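Local coordinates for protein putative zinc protease (PDB 3IH6) that probably acts as a zinc-dependent metalloendopeptidase of the M16 family, this chain being an internal fragment that includes part of an M16 inactive-type domain, at residues L101-L104 / T105-E109; E120-R123 / A124-K127; S126-L129 / T130-Q134. All coordinates share one frame; numbering follows the deposited sequence.

Interaction 1. Residues L101-L104 / T105-E109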
ATOM      1  N   LEU E 101      14.305  32.325  -5.712  1.00 18.05           N
ATOM      2  CA  LEU E 101      12.908  32.703  -5.851  1.00 18.80           C
ATOM      3  C   LEU E 101      12.718  33.540  -7.133  1.00 19.63           C
ATOM      4  O   LEU E 101      11.704  33.417  -7.835  1.00 19.55           O
ATOM      5  CB  LEU E 101      12.505  33.480  -4.603  1.00 18.54           C
ATOM      6  CG  LEU E 101      11.035  33.724  -4.251  1.00 19.73           C
ATOM      7  CD1 LEU E 101      10.192  32.469  -4.325  1.00 17.39           C
ATOM      8  CD2 LEU E 101      10.988  34.319  -2.861  1.00 18.67           C
ATOM      9  N   GLN E 102      13.716  34.392  -7.418  1.00 20.52           N
ATOM     10  CA  GLN E 102      13.785  35.188  -8.641  1.00 21.44           C
ATOM     11  C   GLN E 102      13.719  34.297  -9.879  1.00 21.40           C
ATOM     12  O   GLN E 102      12.859  34.505 -10.744  1.00 22.43           O
ATOM     13  CB  GLN E 102      15.076  36.019  -8.684  1.00 21.33           C
ATOM     14  CG  GLN E 102      15.445  36.535 -10.079  1.00 24.79           C
ATOM     15  CD  GLN E 102      14.342  37.387 -10.690  1.00 28.93           C
ATOM     16  OE1 GLN E 102      13.682  38.147  -9.978  1.00 28.53           O
ATOM     17  NE2 GLN E 102      14.122  37.250 -12.008  1.00 29.61           N
ATOM     18  N   THR E 103      14.639  33.334  -9.976  1.00 20.37           N
ATOM     19  CA  THR E 103      14.660  32.446 -11.109  1.00 20.14           C
ATOM     20  C   THR E 103      13.421  31.549 -11.168  1.00 19.66           C
ATOM     21  O   THR E 103      12.897  31.329 -12.248  1.00 20.64           O
ATOM     22  CB  THR E 103      15.931  31.590 -11.144  1.00 20.24           C
ATOM     23  OG1 THR E 103      17.088  32.439 -11.028  1.00 21.76           O
ATOM     24  CG2 THR E 103      16.006  30.772 -12.453  1.00 18.51           C
ATOM     25  N   LEU E 104      12.976  31.008 -10.032  1.00 18.99           N
ATOM     26  CA  LEU E 104      11.753  30.169 -10.007  1.00 18.20           C
ATOM     27  C   LEU E 104      10.531  30.880 -10.629  1.00 17.42           C
ATOM     28  O   LEU E 104       9.796  30.285 -11.417  1.00 16.87           O
ATOM     29  CB  LEU E 104      11.383  29.754  -8.565  1.00 18.23           C
ATOM     30  CG  LEU E 104      10.075  28.945  -8.429  1.00 18.76           C
ATOM     31  CD1 LEU E 104      10.395  27.493  -8.183  1.00 19.14           C
ATOM     32  CD2 LEU E 104       9.286  29.479  -7.276  1.00 22.51           C
ATOM     33  N   THR E 105      10.276  32.121 -10.222  1.00 17.08           N
ATOM     34  CA  THR E 105       9.093  32.834 -10.726  1.00 16.63           C
ATOM     35  C   THR E 105       9.282  33.285 -12.184  1.00 16.78           C
ATOM     36  O   THR E 105       8.330  33.281 -12.964  1.00 16.72           O
ATOM     37  CB  THR E 105       8.719  34.069  -9.877  1.00 16.86           C
ATOM     38  OG1 THR E 105       9.834  34.967  -9.834  1.00 16.67           O
ATOM     39  CG2 THR E 105       8.302  33.681  -8.464  1.00 17.30           C
ATOM     40  N   ALA E 106      10.496  33.686 -12.559  1.00 17.07           N
ATOM     41  CA  ALA E 106      10.771  33.976 -13.988  1.00 17.11           C
ATOM     42  C   ALA E 106      10.466  32.788 -14.892  1.00 17.07           C
ATOM     43  O   ALA E 106       9.935  32.956 -15.979  1.00 18.92           O
ATOM     44  CB  ALA E 106      12.183  34.455 -14.195  1.00 16.91           C
ATOM     45  N   THR E 107      10.768  31.571 -14.456  1.00 17.48           N
ATOM     46  CA  THR E 107      10.578  30.392 -15.331  1.00 16.19           C
ATOM     47  C   THR E 107       9.096  30.143 -15.477  1.00 16.64           C
ATOM     48  O   THR E 107       8.590  29.856 -16.575  1.00 16.96           O
ATOM     49  CB  THR E 107      11.209  29.111 -14.694  1.00 16.43           C
ATOM     50  OG1 THR E 107      12.579  29.350 -14.385  1.00 12.49           O
ATOM     51  CG2 THR E 107      11.046  27.879 -15.589  1.00 13.71           C
ATOM     52  N   LEU E 108       8.404  30.252 -14.352  1.00 16.55           N
ATOM     53  CA  LEU E 108       6.974  29.964 -14.293  1.00 17.80           C
ATOM     54  C   LEU E 108       6.166  30.952 -15.117  1.00 18.18           C
ATOM     55  O   LEU E 108       5.273  30.561 -15.847  1.00 19.63           O
ATOM     56  CB  LEU E 108       6.474  29.966 -12.843  1.00 17.75           C
ATOM     57  CG  LEU E 108       6.940  28.823 -11.946  1.00 16.48           C
ATOM     58  CD1 LEU E 108       6.521  29.048 -10.467  1.00 14.00           C
ATOM     59  CD2 LEU E 108       6.514  27.452 -12.451  1.00 21.34           C
ATOM     60  N   GLU E 109       6.515  32.229 -15.012  1.00 18.38           N
ATOM     61  CA  GLU E 109       5.773  33.311 -15.632  1.00 17.64           C
ATOM     62  C   GLU E 109       6.275  33.740 -17.012  1.00 17.84           C
ATOM     63  O   GLU E 109       5.728  34.679 -17.634  1.00 17.44           O
ATOM     64  CB  GLU E 109       5.744  34.479 -14.661  1.00 17.76           C
ATOM     65  CG  GLU E 109       5.236  34.015 -13.295  1.00 17.29           C
ATOM     66  CD  GLU E 109       5.352  35.061 -12.227  1.00 15.88           C
ATOM     67  OE1 GLU E 109       5.740  36.230 -12.513  1.00 14.44           O
ATOM     68  OE2 GLU E 109       5.024  34.717 -11.087  1.00 17.13           O
TER

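Interaction 2. Residues E120-R123 / A124-K127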
ATOM      1  N   GLU E 120       6.895  17.150 -24.079  1.00 16.74           N
ATOM      2  CA  GLU E 120       6.681  17.488 -22.660  1.00 16.34           C
ATOM      3  C   GLU E 120       5.263  17.193 -22.219  1.00 16.03           C
ATOM      4  O   GLU E 120       5.035  16.725 -21.070  1.00 13.93           O
ATOM      5  CB  GLU E 120       7.001  18.947 -22.379  1.00 15.45           C
ATOM      6  CG  GLU E 120       8.495  19.127 -22.192  1.00 15.72           C
ATOM      7  CD  GLU E 120       8.912  20.576 -22.178  1.00 16.33           C
ATOM      8  OE1 GLU E 120       8.212  21.408 -22.796  1.00 16.74           O
ATOM      9  OE2 GLU E 120       9.927  20.878 -21.511  1.00 15.45           O
ATOM     10  N   LEU E 121       4.330  17.462 -23.141  1.00 15.08           N
ATOM     11  CA  LEU E 121       2.926  17.217 -22.899  1.00 15.72           C
ATOM     12  C   LEU E 121       2.684  15.720 -22.821  1.00 15.61           C
ATOM     13  O   LEU E 121       1.907  15.254 -21.968  1.00 16.86           O
ATOM     14  CB  LEU E 121       2.018  17.840 -23.966  1.00 15.45           C
ATOM     15  CG  LEU E 121       0.524  17.465 -23.905  1.00 15.51           C
ATOM     16  CD1 LEU E 121      -0.121  17.807 -22.573  1.00 15.91           C
ATOM     17  CD2 LEU E 121      -0.196  18.177 -24.992  1.00 18.56           C
ATOM     18  N   GLU E 122       3.333  14.964 -23.693  1.00 15.42           N
ATOM     19  CA  GLU E 122       3.148  13.528 -23.651  1.00 14.71           C
ATOM     20  C   GLU E 122       3.740  12.967 -22.353  1.00 14.86           C
ATOM     21  O   GLU E 122       3.191  12.019 -21.798  1.00 13.10           O
ATOM     22  CB  GLU E 122       3.783  12.841 -24.856  1.00 15.91           C
ATOM     23  CG  GLU E 122       3.136  13.093 -26.213  1.00 17.65           C
ATOM     24  CD  GLU E 122       1.627  12.864 -26.208  1.00 21.29           C
ATOM     25  OE1 GLU E 122       1.095  12.172 -25.312  1.00 23.25           O
ATOM     26  OE2 GLU E 122       0.956  13.389 -27.120  1.00 23.47           O
ATOM     27  N   ARG E 123       4.869  13.513 -21.873  1.00 15.03           N
ATOM     28  CA  ARG E 123       5.403  13.033 -20.583  1.00 16.44           C
ATOM     29  C   ARG E 123       4.383  13.235 -19.415  1.00 16.81           C
ATOM     30  O   ARG E 123       4.075  12.306 -18.650  1.00 16.11           O
ATOM     31  CB  ARG E 123       6.763  13.665 -20.260  1.00 17.10           C
ATOM     32  CG  ARG E 123       7.163  13.493 -18.786  1.00 19.11           C
ATOM     33  CD  ARG E 123       8.600  13.917 -18.439  1.00 16.22           C
ATOM     34  NE  ARG E 123       8.894  15.326 -18.692  1.00 17.92           N
ATOM     35  CZ  ARG E 123       8.665  16.363 -17.861  1.00 17.19           C
ATOM     36  NH1 ARG E 123       8.063  16.211 -16.682  1.00 14.66           N
ATOM     37  NH2 ARG E 123       9.030  17.588 -18.236  1.00 12.94           N
ATOM     38  N   ALA E 124       3.821  14.443 -19.332  1.00 16.42           N
ATOM     39  CA  ALA E 124       2.851  14.764 -18.293  1.00 15.84           C
ATOM     40  C   ALA E 124       1.534  14.007 -18.473  1.00 16.38           C
ATOM     41  O   ALA E 124       0.934  13.547 -17.468  1.00 15.46           O
ATOM     42  CB  ALA E 124       2.609  16.229 -18.267  1.00 16.31           C
ATOM     43  N   ARG E 125       1.129  13.821 -19.739  1.00 16.03           N
ATOM     44  CA  ARG E 125      -0.095  13.062 -20.048  1.00 17.32           C
ATOM     45  C   ARG E 125       0.044  11.609 -19.646  1.00 17.32           C
ATOM     46  O   ARG E 125      -0.861  11.042 -19.025  1.00 17.09           O
ATOM     47  CB  ARG E 125      -0.483  13.151 -21.544  1.00 17.33           C
ATOM     48  CG  ARG E 125      -1.983  12.920 -21.772  1.00 19.04           C
ATOM     49  CD  ARG E 125      -2.397  12.331 -23.142  1.00 20.38           C
ATOM     50  NE  ARG E 125      -1.670  12.880 -24.291  1.00 20.75           N
ATOM     51  CZ  ARG E 125      -1.996  13.994 -24.939  1.00 20.39           C
ATOM     52  NH1 ARG E 125      -1.258  14.382 -25.966  1.00 21.90           N
ATOM     53  NH2 ARG E 125      -3.056  14.712 -24.595  1.00 14.30           N
ATOM     54  N   SER E 126       1.160  10.981 -20.015  1.00 18.21           N
ATOM     55  CA  SER E 126       1.352   9.560 -19.647  1.00 19.30           C
ATOM     56  C   SER E 126       1.289   9.333 -18.126  1.00 19.10           C
ATOM     57  O   SER E 126       0.596   8.415 -17.646  1.00 18.97           O
ATOM     58  CB  SER E 126       2.634   8.975 -20.242  1.00 18.93           C
ATOM     59  OG  SER E 126       2.664   7.558 -20.038  1.00 21.19           O
ATOM     60  N   LYS E 127       1.991  10.183 -17.376  1.00 19.46           N
ATOM     61  CA  LYS E 127       1.992  10.120 -15.914  1.00 19.83           C
ATOM     62  C   LYS E 127       0.575  10.226 -15.335  1.00 19.89           C
ATOM     63  O   LYS E 127       0.161   9.424 -14.464  1.00 20.69           O
ATOM     64  CB  LYS E 127       2.877  11.229 -15.342  1.00 19.51           C
ATOM     65  CG  LYS E 127       2.843  11.308 -13.817  1.00 22.02           C
ATOM     66  CD  LYS E 127       3.736  12.449 -13.302  1.00 22.71           C
ATOM     67  CE  LYS E 127       4.385  12.037 -11.987  1.00 24.22           C
ATOM     68  NZ  LYS E 127       3.575  12.448 -10.817  1.00 26.19           N
TER

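Interaction 3. Residues S126-L129 / T130-Q134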
ATOM      1  N   SER E 126       1.160  10.981 -20.015  1.00 18.21           N
ATOM      2  CA  SER E 126       1.352   9.560 -19.647  1.00 19.30           C
ATOM      3  C   SER E 126       1.289   9.333 -18.126  1.00 19.10           C
ATOM      4  O   SER E 126       0.596   8.415 -17.646  1.00 18.97           O
ATOM      5  CB  SER E 126       2.634   8.975 -20.242  1.00 18.93           C
ATOM      6  OG  SER E 126       2.664   7.558 -20.038  1.00 21.19           O
ATOM      7  N   LYS E 127       1.991  10.183 -17.376  1.00 19.46           N
ATOM      8  CA  LYS E 127       1.992  10.120 -15.914  1.00 19.83           C
ATOM      9  C   LYS E 127       0.575  10.226 -15.335  1.00 19.89           C
ATOM     10  O   LYS E 127       0.161   9.424 -14.464  1.00 20.69           O
ATOM     11  CB  LYS E 127       2.877  11.229 -15.342  1.00 19.51           C
ATOM     12  CG  LYS E 127       2.843  11.308 -13.817  1.00 22.02           C
ATOM     13  CD  LYS E 127       3.736  12.449 -13.302  1.00 22.71           C
ATOM     14  CE  LYS E 127       4.385  12.037 -11.987  1.00 24.22           C
ATOM     15  NZ  LYS E 127       3.575  12.448 -10.817  1.00 26.19           N
ATOM     16  N   TRP E 128      -0.162  11.214 -15.832  1.00 19.79           N
ATOM     17  CA  TRP E 128      -1.532  11.528 -15.380  1.00 18.54           C
ATOM     18  C   TRP E 128      -2.447  10.344 -15.619  1.00 18.23           C
ATOM     19  O   TRP E 128      -3.197   9.949 -14.708  1.00 18.80           O
ATOM     20  CB  TRP E 128      -2.083  12.771 -16.111  1.00 17.89           C
ATOM     21  CG  TRP E 128      -3.275  13.380 -15.389  1.00 20.12           C
ATOM     22  CD1 TRP E 128      -3.264  14.477 -14.598  1.00 19.89           C
ATOM     23  CD2 TRP E 128      -4.629  12.886 -15.371  1.00 18.44           C
ATOM     24  NE1 TRP E 128      -4.512  14.712 -14.100  1.00 21.92           N
ATOM     25  CE2 TRP E 128      -5.372  13.752 -14.555  1.00 17.46           C
ATOM     26  CE3 TRP E 128      -5.286  11.808 -15.998  1.00 19.69           C
ATOM     27  CZ2 TRP E 128      -6.745  13.598 -14.333  1.00 17.34           C
ATOM     28  CZ3 TRP E 128      -6.659  11.635 -15.756  1.00 19.69           C
ATOM     29  CH2 TRP E 128      -7.368  12.531 -14.930  1.00 18.63           C
ATOM     30  N   LEU E 129      -2.376   9.763 -16.826  1.00 17.56           N
ATOM     31  CA  LEU E 129      -3.290   8.667 -17.207  1.00 17.67           C
ATOM     32  C   LEU E 129      -3.005   7.361 -16.488  1.00 17.85           C
ATOM     33  O   LEU E 129      -3.939   6.650 -16.146  1.00 19.62           O
ATOM     34  CB  LEU E 129      -3.360   8.455 -18.732  1.00 16.83           C
ATOM     35  CG  LEU E 129      -3.966   9.638 -19.489  1.00 16.71           C
ATOM     36  CD1 LEU E 129      -3.844   9.425 -20.975  1.00 16.91           C
ATOM     37  CD2 LEU E 129      -5.421   9.934 -19.090  1.00 17.08           C
ATOM     38  N   THR E 130      -1.728   7.067 -16.250  1.00 16.88           N
ATOM     39  CA  THR E 130      -1.263   5.936 -15.429  1.00 16.73           C
ATOM     40  C   THR E 130      -1.822   5.998 -14.009  1.00 17.01           C
ATOM     41  O   THR E 130      -2.249   4.993 -13.457  1.00 15.95           O
ATOM     42  CB  THR E 130       0.311   5.946 -15.351  1.00 17.11           C
ATOM     43  OG1 THR E 130       0.848   5.937 -16.677  1.00 15.19           O
ATOM     44  CG2 THR E 130       0.867   4.775 -14.584  1.00 15.04           C
ATOM     45  N   ALA E 131      -1.766   7.192 -13.411  1.00 18.44           N
ATOM     46  CA  ALA E 131      -2.298   7.410 -12.045  1.00 19.05           C
ATOM     47  C   ALA E 131      -3.793   7.147 -12.068  1.00 19.31           C
ATOM     48  O   ALA E 131      -4.297   6.430 -11.206  1.00 20.17           O
ATOM     49  CB  ALA E 131      -2.008   8.814 -11.553  1.00 18.76           C
ATOM     50  N   TRP E 132      -4.460   7.647 -13.112  1.00 19.40           N
ATOM     51  CA  TRP E 132      -5.899   7.479 -13.301  1.00 19.92           C
ATOM     52  C   TRP E 132      -6.329   6.005 -13.419  1.00 19.78           C
ATOM     53  O   TRP E 132      -7.313   5.615 -12.810  1.00 19.94           O
ATOM     54  CB  TRP E 132      -6.439   8.292 -14.499  1.00 19.80           C
ATOM     55  CG  TRP E 132      -7.975   8.340 -14.492  1.00 19.46           C
ATOM     56  CD1 TRP E 132      -8.778   9.314 -13.922  1.00 19.54           C
ATOM     57  CD2 TRP E 132      -8.873   7.348 -15.014  1.00 20.85           C
ATOM     58  NE1 TRP E 132     -10.099   8.998 -14.086  1.00 20.91           N
ATOM     59  CE2 TRP E 132     -10.186   7.790 -14.742  1.00 21.19           C
ATOM     60  CE3 TRP E 132      -8.696   6.137 -15.695  1.00 20.03           C
ATOM     61  CZ2 TRP E 132     -11.314   7.065 -15.144  1.00 22.84           C
ATOM     62  CZ3 TRP E 132      -9.819   5.412 -16.078  1.00 20.96           C
ATOM     63  CH2 TRP E 132     -11.110   5.881 -15.792  1.00 22.51           C
ATOM     64  N   GLN E 133      -5.582   5.215 -14.192  1.00 19.66           N
ATOM     65  CA  GLN E 133      -5.886   3.806 -14.424  1.00 19.84           C
ATOM     66  C   GLN E 133      -5.665   3.029 -13.142  1.00 18.87           C
ATOM     67  O   GLN E 133      -6.343   2.044 -12.884  1.00 17.20           O
ATOM     68  CB  GLN E 133      -4.993   3.215 -15.527  1.00 20.38           C
ATOM     69  CG  GLN E 133      -5.305   3.641 -16.988  1.00 24.14           C
ATOM     70  CD  GLN E 133      -6.785   3.434 -17.410  1.00 27.75           C
ATOM     71  OE1 GLN E 133      -7.485   2.551 -16.895  1.00 25.39           O
ATOM     72  NE2 GLN E 133      -7.250   4.263 -18.364  1.00 28.27           N
ATOM     73  N   GLN E 134      -4.701   3.473 -12.344  1.00 18.48           N
ATOM     74  CA  GLN E 134      -4.439   2.794 -11.068  1.00 18.41           C
ATOM     75  C   GLN E 134      -5.571   3.050 -10.097  1.00 17.94           C
ATOM     76  O   GLN E 134      -5.979   2.133  -9.361  1.00 18.65           O
ATOM     77  CB  GLN E 134      -3.074   3.177 -10.481  1.00 17.85           C
ATOM     78  CG  GLN E 134      -1.942   2.452 -11.172  1.00 19.30           C
ATOM     79  CD  GLN E 134      -0.583   3.066 -10.899  1.00 23.44           C
ATOM     80  OE1 GLN E 134      -0.334   3.578  -9.818  1.00 25.12           O
ATOM     81  NE2 GLN E 134       0.306   3.007 -11.883  1.00 23.63           N
TER

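Interaction 1. Residues L101-L104 / T105-E109
L104 and L108 meet one turn apart on helix 97-109, a helix packed on the antiparallel sheet of this M16-type alpha/beta domain. The two leucines cross at a slant, CG of L104 lying 4.1 Å from CD1 of L108. L104 holds its CG anti to the backbone N (chi1 177°), while L108 sets its own beside its backbone N (chi1 -70°), which brings the L108 branch back over the turn to meet its neighbour. Beyond the helix both leucines pack against the sheet, L104 on A29 and L108 on Y31 of strand 26-32, and L104 also touches L59 and L63 of helix 58-63. T105 faces the sheet as well, packing on A29 and on E188 of strand 187-191. Its OG1 lies 3.1 Å from L101 O and 3.2 Å from Q102 O. T103 and T107 occupy the flank toward helix 58-63, where T103 OG1 bonds back to K99 O. T107 turns its hydroxyl to the preceding turn, so that T103 O accepts two bonds from opposite faces of its carbonyl plane: T107 N at 3.1 Å and T107 OG1 at 2.9 Å.

Interaction 2. Residues E120-R123 / A124-K127
E122 and R125 lie side by side and point the same way, joined by an i to i+3 salt bridge on helix 118-136 of the M16-type alpha/beta domain. Both chains bend to bring their charged ends together. E122 carries CG beside the backbone N and folds again at chi2 (-50°), which turns its carboxylate across toward the R125 side. R125 leaves the backbone extended, with CG anti to N, then kinks at chi3 (-41°) so that its guanidinium returns over the preceding turn. The grip is side-on and uses two nitrogens: R125 NE reaches E122 OE1 at 3.0 Å, and R125 NH1 reaches E122 OE2 at 2.7 Å. Both oxygens lie close to the guanidinium plane, but the carboxylate is turned 44° from it; OE1 is met on its syn side, whereas OE2 is approached from above the carboxylate plane. L121 covers one face of the guanidinium, its CG 4.1 Å from R125 NH1, and itself packs on L170 and V173 of helix 170-180. The remaining nitrogen, R125 NH2, bonds to the carbonyls of V165 and A168. P55 and P8 of a second subunit pack on E122 and R125 respectively. With carboxylate and carbonyls engaging its three nitrogens, the guanidinium is fixed in rotation; the bridge pairs the charge of buried R125 with a carboxylate, and the arginine probably favours the ionised form of E122.

Interaction 3. Residues S126-L129 / T130-Q134
W128 slides its six-membered ring past the indole of W132 one turn later on helix 118-136, an i to i+4 aromatic pair on a long helix of this M16-type domain. The planes are nearly parallel, 13° apart, yet offset so far that they barely overlap: the six-membered ring of W128 and the five-membered ring of W132 have centroids 5.4 Å apart. The touching is done by the far corner of the W128 ring, whose CZ3 lies 3.6 Å from W132 CB and equally near W132 CD1, while W128 CH2 approaches W132 CD1 at 3.7 Å. Both tryptophans hold CG anti to the backbone N (chi1 -162° and -168°), and with similar second torsions as well the two indole planes stay nearly parallel. Their N-H groups have separate partners: W128 NE1 bonds to D45 OD2 on helix 39-52, and W132 NE1 to the backbone oxygen of F158 on helix 157-167. The ring of W132 also stacks with F158 and Y136 and takes part in a cation-pi interaction with R162. W128 thus reaches both helix 39-52 and, through V165, helix 157-167, while W132 reaches helix 157-167. L129 packs on V165 too, and on P8 of a second subunit. Away from the indoles, T130 sets its hydroxyl beside its own backbone N, facing the previous turn. S126 O accepts two bonds there, from T130 N at 3.0 Å and, above the carbonyl plane on the opposite face, from T130 OG1 at 2.7 Å.

Overall arrangement
From the N terminus, interaction 1 comes first, on helix 97-109, and ties that helix to strands 26-32 and 187-191 and to helix 58-63. The chain then passes to helix 118-136, which carries interactions 2 and 3 in succession. These two share S126 and K127, interaction 3 beginning on the residues where interaction 2 ends; their centres are about 10 Å apart. None of the three closes a long loop, and none crosses or encloses another. Interaction 2 links its helix to helices 39-52, 157-167 and 170-180, interaction 3 to helices 39-52 and 157-167. Both touch a second subunit, and interaction 3 also meets a third through Q134. Interactions 1 and 3 lie on opposite sides of the chain's centre, their own centres about 28 Å apart.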